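PDB 1L6R: phosphoglycolate phosphatase from Thermoplasma acidophilum, which catalyses the magnesium-dependent hydrolysis of 2-phosphoglycolate to glycolate and phosphate and, less efficiently, releases phosphate from inorganic pyrophosphate. Local coordinates for residues E94-R99 with D125-E130; T100-I105 with T115-D120; P194-D199 with D210-E215. The protein carries 1 engineered substitution. All blocks are in the same frame, centred on the assembly; numbering follows the deposited sequence.

From the N terminus, helix 87-96 is the first element involved: its last turn and the residues behind it meet helix 124-132 in contact 1, closing a loop of 25 residues. Contact 2 is nested inside that loop, pairing residues 100-105 with strand 115-117 and the residues after it. The two touch, their centres 9 Å apart, with Met96 CB and Val127 CG1 of contact 1 both against Met102 SD of contact 2; together they tie two helices to the edge of the three-stranded antiparallel sheet. Contact 3 follows in series, about 29 Å from contact 2 between centres, and joins the loops behind strands 190-193 and 207-208 of the eight-stranded sheet.

Contact 1 of 3, residues E94-R99 with D125-E130; sequences EEMSKR and DYVRKE
Met96 CG stands anti to the backbone N, and bends at chi2 and chi3 fold the thioether over toward helix 124-132, while Arg99 CG takes the crowded position between its backbone N and carbonyl carbon (chi1 52°) and a bend at chi2 carries the guanidinium to the tip of Tyr126. There NH1 of Arg99 meets the phenol OH of Tyr126 at 2.4 Å, a very short hydrogen bond, nearly straight at 166° and within the guanidinium plane. NH2 of Arg99 adds a weak second bond to the same OH, so one oxygen is gripped twice, with guanidinium and ring planes 71° apart. Glu130 OE2 lies at the guanidinium edge, forming a long salt bridge of 3.7 Å to Arg99 NH2. The contact is helix-to-helix packing: the last part of helix 87-96, running into Arg99, lies against helix 124-132. Met96 supplies its apolar part, CG touching Val127 CG2 at 3.7 Å and SD making an oblique Met-aromatic contact with Tyr126, nearest at CE2. Its methyl CE rests on Glu130 CB, 3.7 Å away, and Val127 and Glu130 also touch Phe92 of helix 87-96.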
ATOM      1  N   GLU A  94      -6.059  24.581  -9.871  1.00 20.14           N
ATOM      2  CA  GLU A  94      -6.201  25.983 -10.238  1.00 23.41           C
ATOM      3  C   GLU A  94      -5.026  26.435 -11.103  1.00 22.36           C
ATOM      4  O   GLU A  94      -5.219  27.089 -12.127  1.00 23.64           O
ATOM      5  CB  GLU A  94      -6.288  26.844  -8.973  1.00 26.01           C
ATOM      6  CG  GLU A  94      -6.467  28.334  -9.228  0.95 31.96           C
ATOM      7  CD  GLU A  94      -6.503  29.148  -7.942  0.28 35.34           C
ATOM      8  OE1 GLU A  94      -6.592  30.392  -8.023  0.62 37.33           O
ATOM      9  OE2 GLU A  94      -6.442  28.543  -6.848  0.42 37.48           O
ATOM     10  N   GLU A  95      -3.815  26.065 -10.699  1.00 22.50           N
ATOM     11  CA  GLU A  95      -2.612  26.445 -11.439  1.00 23.31           C
ATOM     12  C   GLU A  95      -2.482  25.701 -12.766  1.00 22.63           C
ATOM     13  O   GLU A  95      -2.245  26.305 -13.818  1.00 21.84           O
ATOM     14  CB  GLU A  95      -1.366  26.171 -10.590  1.00 27.04           C
ATOM     15  CG  GLU A  95      -1.383  26.815  -9.210  0.58 32.79           C
ATOM     16  CD  GLU A  95      -0.148  26.482  -8.393  0.20 35.79           C
ATOM     17  OE1 GLU A  95       0.123  25.280  -8.178  0.51 37.91           O
ATOM     18  OE2 GLU A  95       0.552  27.422  -7.960  0.32 37.78           O
ATOM     19  N   MET A  96      -2.647  24.386 -12.716  1.00 20.50           N
ATOM     20  CA  MET A  96      -2.510  23.549 -13.900  1.00 19.70           C
ATOM     21  C   MET A  96      -3.544  23.844 -14.987  1.00 19.07           C
ATOM     22  O   MET A  96      -3.259  23.712 -16.181  1.00 19.53           O
ATOM     23  CB  MET A  96      -2.584  22.081 -13.481  1.00 20.95           C
ATOM     24  CG  MET A  96      -1.889  21.118 -14.419  1.00 23.44           C
ATOM     25  SD  MET A  96      -0.128  21.489 -14.649  1.00 25.83           S
ATOM     26  CE  MET A  96       0.478  21.384 -13.005  1.00 27.59           C
ATOM     27  N   SER A  97      -4.742  24.251 -14.587  1.00 18.23           N
ATOM     28  CA  SER A  97      -5.785  24.542 -15.561  1.00 19.89           C
ATOM     29  C   SER A  97      -5.437  25.765 -16.410  1.00 21.40           C
ATOM     30  O   SER A  97      -6.051  26.004 -17.449  1.00 22.33           O
ATOM     31  CB  SER A  97      -7.121  24.762 -14.848  1.00 19.67           C
ATOM     32  OG  SER A  97      -7.088  25.947 -14.063  1.00 22.61           O
ATOM     33  N   LYS A  98      -4.444  26.532 -15.975  1.00 23.49           N
ATOM     34  CA  LYS A  98      -4.046  27.719 -16.720  1.00 26.40           C
ATOM     35  C   LYS A  98      -3.145  27.393 -17.907  1.00 27.16           C
ATOM     36  O   LYS A  98      -3.049  28.180 -18.850  1.00 28.49           O
ATOM     37  CB  LYS A  98      -3.333  28.711 -15.795  1.00 27.05           C
ATOM     38  CG  LYS A  98      -4.213  29.269 -14.689  1.00 29.65           C
ATOM     39  CD  LYS A  98      -3.402  30.139 -13.735  1.00 31.24           C
ATOM     40  CE  LYS A  98      -4.266  30.680 -12.605  1.00 32.45           C
ATOM     41  NZ  LYS A  98      -3.466  31.451 -11.606  1.00 33.65           N
ATOM     42  N   ARG A  99      -2.488  26.237 -17.877  1.00 26.90           N
ATOM     43  CA  ARG A  99      -1.594  25.877 -18.972  1.00 26.29           C
ATOM     44  C   ARG A  99      -1.779  24.480 -19.556  1.00 25.12           C
ATOM     45  O   ARG A  99      -0.928  23.997 -20.305  1.00 24.93           O
ATOM     46  CB  ARG A  99      -0.143  26.074 -18.536  1.00 28.91           C
ATOM     47  CG  ARG A  99       0.219  25.404 -17.230  1.00 32.32           C
ATOM     48  CD  ARG A  99       1.266  26.228 -16.497  1.00 35.32           C
ATOM     49  NE  ARG A  99       1.808  25.528 -15.337  1.00 37.35           N
ATOM     50  CZ  ARG A  99       2.539  24.424 -15.418  1.00 37.53           C
ATOM     51  NH1 ARG A  99       2.812  23.905 -16.606  1.00 39.18           N
ATOM     52  NH2 ARG A  99       3.003  23.844 -14.321  1.00 37.87           N
ATOM     53  N   ASP A 125       0.381  12.624 -19.094  1.00 16.82           N
ATOM     54  CA  ASP A 125       1.746  12.367 -18.652  1.00 17.18           C
ATOM     55  C   ASP A 125       2.375  13.575 -17.969  1.00 16.34           C
ATOM     56  O   ASP A 125       3.008  13.446 -16.920  1.00 18.94           O
ATOM     57  CB  ASP A 125       2.622  11.908 -19.825  1.00 19.72           C
ATOM     58  CG  ASP A 125       2.201  10.556 -20.375  1.00 21.45           C
ATOM     59  OD1 ASP A 125       1.528   9.794 -19.649  1.00 22.04           O
ATOM     60  OD2 ASP A 125       2.557  10.245 -21.532  1.00 22.92           O
ATOM     61  N   TYR A 126       2.190  14.750 -18.550  1.00 17.38           N
ATOM     62  CA  TYR A 126       2.762  15.949 -17.953  1.00 17.46           C
ATOM     63  C   TYR A 126       2.151  16.258 -16.587  1.00 17.63           C
ATOM     64  O   TYR A 126       2.867  16.532 -15.618  1.00 18.27           O
ATOM     65  CB  TYR A 126       2.558  17.149 -18.869  1.00 18.57           C
ATOM     66  CG  TYR A 126       3.027  18.438 -18.241  1.00 20.50           C
ATOM     67  CD1 TYR A 126       4.385  18.689 -18.049  1.00 22.16           C
ATOM     68  CD2 TYR A 126       2.112  19.402 -17.823  1.00 21.48           C
ATOM     69  CE1 TYR A 126       4.822  19.870 -17.455  1.00 23.45           C
ATOM     70  CE2 TYR A 126       2.536  20.588 -17.228  1.00 23.25           C
ATOM     71  CZ  TYR A 126       3.893  20.813 -17.048  1.00 24.58           C
ATOM     72  OH  TYR A 126       4.321  21.984 -16.466  1.00 28.44           O
ATOM     73  N   VAL A 127       0.826  16.225 -16.510  1.00 15.91           N
ATOM     74  CA  VAL A 127       0.166  16.521 -15.250  1.00 15.90           C
ATOM     75  C   VAL A 127       0.506  15.492 -14.176  1.00 15.35           C
ATOM     76  O   VAL A 127       0.655  15.848 -13.003  1.00 15.13           O
ATOM     77  CB  VAL A 127      -1.356  16.641 -15.440  1.00 15.16           C
ATOM     78  CG1 VAL A 127      -2.044  16.715 -14.086  1.00 15.73           C
ATOM     79  CG2 VAL A 127      -1.680  17.895 -16.255  1.00 16.70           C
ATOM     80  N   ARG A 128       0.654  14.226 -14.554  1.00 15.06           N
ATOM     81  CA  ARG A 128       1.009  13.223 -13.562  1.00 14.49           C
ATOM     82  C   ARG A 128       2.391  13.536 -12.990  1.00 16.22           C
ATOM     83  O   ARG A 128       2.604  13.455 -11.785  1.00 15.82           O
ATOM     84  CB  ARG A 128       0.994  11.809 -14.159  1.00 15.61           C
ATOM     85  CG  ARG A 128       1.534  10.760 -13.184  1.00 17.93           C
ATOM     86  CD  ARG A 128       1.275   9.336 -13.640  1.00 18.02           C
ATOM     87  NE  ARG A 128      -0.109   8.933 -13.401  1.00 21.58           N
ATOM     88  CZ  ARG A 128      -0.912   8.429 -14.332  1.00 21.31           C
ATOM     89  NH1 ARG A 128      -0.470   8.271 -15.572  1.00 25.15           N
ATOM     90  NH2 ARG A 128      -2.149   8.069 -14.022  1.00 23.29           N
ATOM     91  N   LYS A 129       3.328  13.904 -13.862  1.00 17.09           N
ATOM     92  CA  LYS A 129       4.676  14.235 -13.414  1.00 19.67           C
ATOM     93  C   LYS A 129       4.626  15.414 -12.447  1.00 17.48           C
ATOM     94  O   LYS A 129       5.246  15.384 -11.384  1.00 19.36           O
ATOM     95  CB  LYS A 129       5.568  14.577 -14.613  1.00 22.08           C
ATOM     96  CG  LYS A 129       5.937  13.383 -15.487  0.71 26.95           C
ATOM     97  CD  LYS A 129       6.834  13.811 -16.641  0.70 31.01           C
ATOM     98  CE  LYS A 129       7.230  12.629 -17.512  0.69 33.22           C
ATOM     99  NZ  LYS A 129       8.137  13.037 -18.621  0.60 35.78           N
ATOM    100  N   GLU A 130       3.882  16.450 -12.816  1.00 17.83           N
ATOM    101  CA  GLU A 130       3.752  17.626 -11.960  1.00 17.39           C
ATOM    102  C   GLU A 130       3.074  17.271 -10.639  1.00 17.16           C
ATOM    103  O   GLU A 130       3.489  17.723  -9.571  1.00 17.93           O
ATOM    104  CB  GLU A 130       2.951  18.715 -12.673  1.00 21.04           C
ATOM    105  CG  GLU A 130       3.698  19.382 -13.813  1.00 25.02           C
ATOM    106  CD  GLU A 130       5.034  19.946 -13.366  1.00 28.33           C
ATOM    107  OE1 GLU A 130       6.027  19.189 -13.348  1.00 31.84           O
ATOM    108  OE2 GLU A 130       5.086  21.144 -13.018  1.00 31.70           O
TER

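Contact 2 of 3, residues T100-I105 with T115-D120; sequences TSMRSI and TGFDID
An antiparallel bridge between Arg103 and Asp118 joins the loop behind helix 87-96 to residues at and beyond strand 115-117, the edge strand of the three-stranded antiparallel sheet. The two form a hydrogen-bonded pair: Arg103 N gives to Asp118 O and Asp118 N to Arg103 O, both bonds 2.9 Å long and in the carbonyl planes. Just before it, Thr100 OG1 accepts from Met102 N in an ST turn, and Ser101 OG takes the amide of Asp120, N to OG 2.8 Å, while also hydrogen-bonded to Asp123 OD2. Met102, its CG anti to the backbone N (chi1 -165°) and the chain extended beyond, sets its methyl CE over the centre of the Phe117 ring, 3.4 Å from the centroid, a CH-pi contact.

Arg103 runs extended across the partner segment from the crowded chi1 position (48°), one guanidinium face resting on Asp118 CB. Its NH1 donates to Ser101 O at 2.8 Å and forms a salt bridge with Asp120 OD1 (3.5 Å, the hydrogen bond weak); one water joins NE to Asp118 OD2 and another joins NH2 to Ile119 O. Ile105 lays CD1 on the backbone of Gly116, where a beta carbon would clash with it, and CG2 against the Asp118 carboxylate.

Phe117 also meets the Trp145 ring and pairs with it through the backbone on strand 144-149, while Met102 packs on Leu93 and Met96 of helix 87-96 and Ile119 on Val124 and Val127 of helix 124-132.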
ATOM      1  N   THR A 100      -2.885  23.832 -19.203  1.00 21.93           N
ATOM      2  CA  THR A 100      -3.205  22.506 -19.728  1.00 18.69           C
ATOM      3  C   THR A 100      -4.717  22.394 -19.828  1.00 17.01           C
ATOM      4  O   THR A 100      -5.441  23.324 -19.490  1.00 18.26           O
ATOM      5  CB  THR A 100      -2.710  21.362 -18.823  1.00 18.62           C
ATOM      6  OG1 THR A 100      -3.494  21.324 -17.624  1.00 16.49           O
ATOM      7  CG2 THR A 100      -1.246  21.540 -18.473  1.00 17.94           C
ATOM      8  N   SER A 101      -5.184  21.239 -20.287  1.00 15.85           N
ATOM      9  CA  SER A 101      -6.609  20.992 -20.432  1.00 15.90           C
ATOM     10  C   SER A 101      -7.239  20.501 -19.125  1.00 14.32           C
ATOM     11  O   SER A 101      -8.439  20.235 -19.085  1.00 15.71           O
ATOM     12  CB  SER A 101      -6.841  19.947 -21.518  1.00 16.43           C
ATOM     13  OG  SER A 101      -6.258  18.714 -21.138  1.00 17.13           O
ATOM     14  N   MET A 102      -6.433  20.384 -18.070  1.00 14.06           N
ATOM     15  CA  MET A 102      -6.946  19.916 -16.779  1.00 14.26           C
ATOM     16  C   MET A 102      -8.047  20.869 -16.330  1.00 15.09           C
ATOM     17  O   MET A 102      -7.861  22.089 -16.317  1.00 15.87           O
ATOM     18  CB  MET A 102      -5.826  19.886 -15.749  1.00 14.03           C
ATOM     19  CG  MET A 102      -6.158  19.096 -14.500  1.00 14.83           C
ATOM     20  SD  MET A 102      -4.884  19.291 -13.245  1.00 14.21           S
ATOM     21  CE  MET A 102      -5.414  18.034 -12.057  1.00 15.08           C
ATOM     22  N   ARG A 103      -9.192  20.323 -15.943  1.00 13.71           N
ATOM     23  CA  ARG A 103     -10.307  21.169 -15.555  1.00 14.51           C
ATOM     24  C   ARG A 103     -11.169  20.583 -14.450  1.00 13.22           C
ATOM     25  O   ARG A 103     -11.257  19.361 -14.282  1.00 13.61           O
ATOM     26  CB  ARG A 103     -11.169  21.460 -16.786  1.00 16.22           C
ATOM     27  CG  ARG A 103     -11.505  20.224 -17.607  0.88 18.78           C
ATOM     28  CD  ARG A 103     -12.135  20.609 -18.946  0.66 20.53           C
ATOM     29  NE  ARG A 103     -12.570  19.448 -19.720  0.74 22.48           N
ATOM     30  CZ  ARG A 103     -11.754  18.631 -20.380  0.84 23.91           C
ATOM     31  NH1 ARG A 103     -10.444  18.836 -20.374  0.95 22.53           N
ATOM     32  NH2 ARG A 103     -12.255  17.603 -21.052  0.65 24.89           N
ATOM     33  N   SER A 104     -11.809  21.479 -13.712  1.00 13.15           N
ATOM     34  CA  SER A 104     -12.684  21.113 -12.608  1.00 13.55           C
ATOM     35  C   SER A 104     -13.958  20.432 -13.103  1.00 12.93           C
ATOM     36  O   SER A 104     -14.338  20.545 -14.276  1.00 14.30           O
ATOM     37  CB  SER A 104     -13.056  22.373 -11.818  1.00 14.58           C
ATOM     38  OG  SER A 104     -13.756  22.044 -10.629  1.00 14.29           O
ATOM     39  N   ILE A 105     -14.609  19.708 -12.196  1.00 12.72           N
ATOM     40  CA  ILE A 105     -15.855  19.041 -12.511  1.00 12.69           C
ATOM     41  C   ILE A 105     -16.878  19.491 -11.487  1.00 12.52           C
ATOM     42  O   ILE A 105     -16.522  19.919 -10.377  1.00 12.69           O
ATOM     43  CB  ILE A 105     -15.709  17.504 -12.507  1.00 11.08           C
ATOM     44  CG1 ILE A 105     -15.262  16.998 -11.131  1.00 10.75           C
ATOM     45  CG2 ILE A 105     -14.703  17.100 -13.562  1.00 12.08           C
ATOM     46  CD1 ILE A 105     -15.109  15.474 -11.051  1.00 11.24           C
ATOM     47  N   THR A 115      -9.352  16.345  -5.153  1.00 10.87           N
ATOM     48  CA  THR A 115      -9.925  17.110  -6.248  1.00 10.71           C
ATOM     49  C   THR A 115     -10.153  16.242  -7.481  1.00 10.68           C
ATOM     50  O   THR A 115      -9.240  15.559  -7.944  1.00 11.53           O
ATOM     51  CB  THR A 115      -8.979  18.265  -6.623  1.00 10.85           C
ATOM     52  OG1 THR A 115      -8.706  19.039  -5.451  1.00 12.06           O
ATOM     53  CG2 THR A 115      -9.587  19.163  -7.682  1.00 12.79           C
ATOM     54  N   GLY A 116     -11.374  16.267  -8.004  1.00  9.59           N
ATOM     55  CA  GLY A 116     -11.665  15.512  -9.215  1.00 10.89           C
ATOM     56  C   GLY A 116     -11.379  16.403 -10.419  1.00 10.53           C
ATOM     57  O   GLY A 116     -11.329  17.630 -10.312  1.00 10.85           O
ATOM     58  N   PHE A 117     -11.182  15.803 -11.587  1.00 10.96           N
ATOM     59  CA  PHE A 117     -10.919  16.615 -12.767  1.00 10.39           C
ATOM     60  C   PHE A 117     -11.105  15.847 -14.058  1.00 10.51           C
ATOM     61  O   PHE A 117     -11.184  14.614 -14.054  1.00 11.16           O
ATOM     62  CB  PHE A 117      -9.482  17.210 -12.723  1.00 10.71           C
ATOM     63  CG  PHE A 117      -8.362  16.186 -12.825  1.00  9.42           C
ATOM     64  CD1 PHE A 117      -7.863  15.550 -11.692  1.00 10.12           C
ATOM     65  CD2 PHE A 117      -7.770  15.911 -14.063  1.00 10.44           C
ATOM     66  CE1 PHE A 117      -6.785  14.659 -11.778  1.00 10.25           C
ATOM     67  CE2 PHE A 117      -6.693  15.025 -14.168  1.00 10.14           C
ATOM     68  CZ  PHE A 117      -6.194  14.396 -13.030  1.00 10.07           C
ATOM     69  N   ASP A 118     -11.197  16.599 -15.151  1.00 11.35           N
ATOM     70  CA  ASP A 118     -11.276  16.044 -16.496  1.00 12.18           C
ATOM     71  C   ASP A 118      -9.972  16.526 -17.128  1.00 12.49           C
ATOM     72  O   ASP A 118      -9.418  17.545 -16.714  1.00 13.02           O
ATOM     73  CB  ASP A 118     -12.449  16.617 -17.301  1.00 12.60           C
ATOM     74  CG  ASP A 118     -13.800  16.081 -16.855  1.00 12.98           C
ATOM     75  OD1 ASP A 118     -13.844  15.004 -16.219  1.00 14.42           O
ATOM     76  OD2 ASP A 118     -14.822  16.738 -17.164  1.00 15.63           O
ATOM     77  N   ILE A 119      -9.489  15.813 -18.136  1.00 12.23           N
ATOM     78  CA  ILE A 119      -8.240  16.195 -18.793  1.00 13.28           C
ATOM     79  C   ILE A 119      -8.146  15.518 -20.155  1.00 14.54           C
ATOM     80  O   ILE A 119      -8.657  14.413 -20.341  1.00 15.30           O
ATOM     81  CB  ILE A 119      -7.029  15.771 -17.920  1.00 12.86           C
ATOM     82  CG1 ILE A 119      -5.729  16.367 -18.467  1.00 13.96           C
ATOM     83  CG2 ILE A 119      -6.939  14.235 -17.853  1.00 13.97           C
ATOM     84  CD1 ILE A 119      -4.559  16.177 -17.537  1.00 13.67           C
ATOM     85  N   ASP A 120      -7.523  16.197 -21.116  1.00 15.37           N
ATOM     86  CA  ASP A 120      -7.334  15.610 -22.445  1.00 15.74           C
ATOM     87  C   ASP A 120      -6.245  14.550 -22.286  1.00 14.72           C
ATOM     88  O   ASP A 120      -5.278  14.756 -21.564  1.00 14.97           O
ATOM     89  CB  ASP A 120      -6.852  16.661 -23.447  1.00 17.53           C
ATOM     90  CG  ASP A 120      -7.881  17.739 -23.718  1.00 21.07           C
ATOM     91  OD1 ASP A 120      -9.058  17.581 -23.327  1.00 23.42           O
ATOM     92  OD2 ASP A 120      -7.505  18.754 -24.347  1.00 23.89           O
TER
HETATM   93  O   HOH W   1     -11.157  14.713 -22.001  1.00 36.89           O
HETATM   94  O   HOH W   2     -15.029  17.989 -19.661  1.00 40.13           O
HETATM   95  O   HOH W   3     -14.961  19.572 -16.715  1.00 30.53           O

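Contact 3 of 3, residues P194-D199 with D210-E215; sequences PANATD and DYSYGE
Two loops run together here, residues 194-197 in a type I turn closed by Ala197 N to Pro194 O and residues 212-215 in a type I' turn closed by Glu215 N to Ser212 O, joined by a hydrogen bond from Ala195 N to Tyr211 O (2.9 Å, 167°). The donor stands well above the carbonyl plane of Tyr211. The loops follow strands 190-193 and 207-208, adjacent parallel strands of the core sheet of this HAD-superfamily hydrolase, and lead into helices 199-204 and 215-223, with Thr198 at the N-cap of the first.

Ser212 is the central side chain. With OG anti to its carbonyl carbon, it turns the hydroxyl toward the middle of the 194-197 turn, where OG accepts a weak hydrogen bond from Asn196 N at 3.0 Å. The methyl of Ala195 packs against the same oxygen, CB to OG 3.6 Å, and reaches the carbonyl oxygen of Asp210. Pro194 packs next to it, its CB 3.4 Å from Tyr211 O, and its ring also touches Asp177, a ligand of two calcium ions, one of them shared with the nucleophile Asp11. Pro194 thus lies beside the metal site, and the Asn196 side chain is about 4 Å from a calcium ion, while Tyr211 and Tyr213 are exposed.

Asn196 takes the crowded chi1 position (72°), and this lifts its amide across Tyr213, the two planes 63° apart. Asn196 ND2 sits over one face of the ring, displaced toward the rim, 4.1 Å from Tyr213 CZ.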
ATOM      1  N   PRO A 194     -14.640  -9.788 -10.382  1.00 10.43           N
ATOM      2  CA  PRO A 194     -15.502 -10.195 -11.496  1.00 11.52           C
ATOM      3  C   PRO A 194     -14.742 -10.828 -12.662  1.00 11.51           C
ATOM      4  O   PRO A 194     -13.501 -10.805 -12.725  1.00 11.97           O
ATOM      5  CB  PRO A 194     -16.193  -8.892 -11.893  1.00 10.69           C
ATOM      6  CG  PRO A 194     -15.132  -7.857 -11.604  1.00 11.55           C
ATOM      7  CD  PRO A 194     -14.545  -8.317 -10.288  1.00 11.54           C
ATOM      8  N   ALA A 195     -15.505 -11.384 -13.596  1.00 12.08           N
ATOM      9  CA  ALA A 195     -14.929 -12.027 -14.765  1.00 12.12           C
ATOM     10  C   ALA A 195     -14.178 -11.039 -15.651  1.00 12.45           C
ATOM     11  O   ALA A 195     -13.281 -11.432 -16.392  1.00 13.65           O
ATOM     12  CB  ALA A 195     -16.022 -12.730 -15.576  1.00 13.72           C
ATOM     13  N   ASN A 196     -14.533  -9.757 -15.583  1.00 12.38           N
ATOM     14  CA  ASN A 196     -13.845  -8.771 -16.410  1.00 11.75           C
ATOM     15  C   ASN A 196     -12.813  -7.969 -15.616  1.00 12.02           C
ATOM     16  O   ASN A 196     -12.392  -6.885 -16.020  1.00 13.03           O
ATOM     17  CB  ASN A 196     -14.852  -7.846 -17.111  1.00 11.95           C
ATOM     18  CG  ASN A 196     -15.508  -6.869 -16.168  1.00 10.50           C
ATOM     19  OD1 ASN A 196     -15.432  -7.017 -14.950  1.00 12.55           O
ATOM     20  ND2 ASN A 196     -16.168  -5.861 -16.731  1.00 13.40           N
ATOM     21  N   ALA A 197     -12.397  -8.502 -14.470  1.00 11.80           N
ATOM     22  CA  ALA A 197     -11.363  -7.826 -13.690  1.00 10.78           C
ATOM     23  C   ALA A 197     -10.044  -7.930 -14.459  1.00 11.88           C
ATOM     24  O   ALA A 197      -9.882  -8.791 -15.326  1.00 13.02           O
ATOM     25  CB  ALA A 197     -11.214  -8.493 -12.327  1.00 11.55           C
ATOM     26  N   THR A 198      -9.098  -7.054 -14.144  1.00 11.61           N
ATOM     27  CA  THR A 198      -7.799  -7.107 -14.807  1.00 12.04           C
ATOM     28  C   THR A 198      -7.077  -8.394 -14.440  1.00 12.74           C
ATOM     29  O   THR A 198      -7.362  -9.016 -13.407  1.00 12.08           O
ATOM     30  CB  THR A 198      -6.905  -5.947 -14.386  1.00 12.50           C
ATOM     31  OG1 THR A 198      -6.777  -5.960 -12.960  1.00 13.08           O
ATOM     32  CG2 THR A 198      -7.487  -4.612 -14.852  1.00 13.29           C
ATOM     33  N   ASP A 199      -6.120  -8.785 -15.274  1.00 12.13           N
ATOM     34  CA  ASP A 199      -5.360  -9.995 -15.031  1.00 12.24           C
ATOM     35  C   ASP A 199      -4.631  -9.978 -13.695  1.00 12.12           C
ATOM     36  O   ASP A 199      -4.623 -10.980 -12.993  1.00 13.15           O
ATOM     37  CB  ASP A 199      -4.325 -10.218 -16.143  1.00 12.40           C
ATOM     38  CG  ASP A 199      -4.939 -10.733 -17.432  1.00 15.65           C
ATOM     39  OD1 ASP A 199      -6.126 -11.123 -17.441  1.00 16.41           O
ATOM     40  OD2 ASP A 199      -4.210 -10.763 -18.449  1.00 18.10           O
ATOM     41  N   ASP A 210     -17.610 -15.790 -12.337  1.00 14.57           N
ATOM     42  CA  ASP A 210     -17.935 -16.056 -13.735  1.00 14.07           C
ATOM     43  C   ASP A 210     -18.777 -14.897 -14.267  1.00 13.49           C
ATOM     44  O   ASP A 210     -19.090 -14.843 -15.458  1.00 15.57           O
ATOM     45  CB  ASP A 210     -18.766 -17.344 -13.867  1.00 15.70           C
ATOM     46  CG  ASP A 210     -18.035 -18.570 -13.361  1.00 18.19           C
ATOM     47  OD1 ASP A 210     -16.965 -18.894 -13.920  1.00 21.01           O
ATOM     48  OD2 ASP A 210     -18.529 -19.210 -12.407  1.00 19.77           O
ATOM     49  N   TYR A 211     -19.115 -13.958 -13.383  1.00 13.10           N
ATOM     50  CA  TYR A 211     -19.973 -12.827 -13.729  1.00 12.97           C
ATOM     51  C   TYR A 211     -19.313 -11.470 -13.537  1.00 12.98           C
ATOM     52  O   TYR A 211     -18.277 -11.360 -12.895  1.00 14.62           O
ATOM     53  CB  TYR A 211     -21.230 -12.858 -12.851  1.00 13.66           C
ATOM     54  CG  TYR A 211     -22.024 -14.144 -12.938  1.00 14.90           C
ATOM     55  CD1 TYR A 211     -22.963 -14.331 -13.953  1.00 17.16           C
ATOM     56  CD2 TYR A 211     -21.820 -15.175 -12.026  1.00 16.43           C
ATOM     57  CE1 TYR A 211     -23.674 -15.522 -14.057  1.00 17.56           C
ATOM     58  CE2 TYR A 211     -22.531 -16.380 -12.124  1.00 16.71           C
ATOM     59  CZ  TYR A 211     -23.452 -16.536 -13.142  1.00 17.32           C
ATOM     60  OH  TYR A 211     -24.171 -17.709 -13.249  1.00 19.17           O
ATOM     61  N   SER A 212     -19.949 -10.442 -14.087  1.00 12.82           N
ATOM     62  CA  SER A 212     -19.492  -9.062 -13.961  1.00 12.30           C
ATOM     63  C   SER A 212     -20.730  -8.169 -13.908  1.00 12.89           C
ATOM     64  O   SER A 212     -21.869  -8.649 -13.943  1.00 13.60           O
ATOM     65  CB  SER A 212     -18.660  -8.641 -15.175  1.00 13.39           C
ATOM     66  OG  SER A 212     -17.561  -9.502 -15.383  1.00 13.74           O
ATOM     67  N   TYR A 213     -20.483  -6.865 -13.836  1.00 13.42           N
ATOM     68  CA  TYR A 213     -21.526  -5.846 -13.832  1.00 13.16           C
ATOM     69  C   TYR A 213     -22.548  -5.952 -12.707  1.00 13.64           C
ATOM     70  O   TYR A 213     -23.731  -5.637 -12.879  1.00 14.24           O
ATOM     71  CB  TYR A 213     -22.205  -5.820 -15.210  1.00 14.37           C
ATOM     72  CG  TYR A 213     -21.279  -5.328 -16.311  1.00 14.85           C
ATOM     73  CD1 TYR A 213     -20.710  -4.053 -16.258  1.00 15.45           C
ATOM     74  CD2 TYR A 213     -20.980  -6.135 -17.415  1.00 16.87           C
ATOM     75  CE1 TYR A 213     -19.868  -3.590 -17.274  1.00 14.43           C
ATOM     76  CE2 TYR A 213     -20.137  -5.681 -18.437  1.00 17.71           C
ATOM     77  CZ  TYR A 213     -19.586  -4.407 -18.358  1.00 17.46           C
ATOM     78  OH  TYR A 213     -18.749  -3.954 -19.361  1.00 19.66           O
ATOM     79  N   GLY A 214     -22.067  -6.381 -11.548  1.00 13.51           N
ATOM     80  CA  GLY A 214     -22.918  -6.505 -10.383  1.00 12.95           C
ATOM     81  C   GLY A 214     -23.338  -7.922 -10.078  1.00 12.83           C
ATOM     82  O   GLY A 214     -23.638  -8.249  -8.934  1.00 13.43           O
ATOM     83  N   GLU A 215     -23.345  -8.773 -11.100  1.00 13.03           N
ATOM     84  CA  GLU A 215     -23.753 -10.156 -10.901  1.00 13.86           C
ATOM     85  C   GLU A 215     -22.701 -10.988 -10.187  1.00 13.73           C
ATOM     86  O   GLU A 215     -22.980 -12.106  -9.751  1.00 15.20           O
ATOM     87  CB  GLU A 215     -24.152 -10.789 -12.240  1.00 16.36           C
ATOM     88  CG  GLU A 215     -25.408 -10.139 -12.805  1.00 19.82           C
ATOM     89  CD  GLU A 215     -26.097 -10.952 -13.878  1.00 23.89           C
ATOM     90  OE1 GLU A 215     -27.123 -10.464 -14.398  1.00 24.35           O
ATOM     91  OE2 GLU A 215     -25.625 -12.065 -14.192  1.00 27.14           O
TER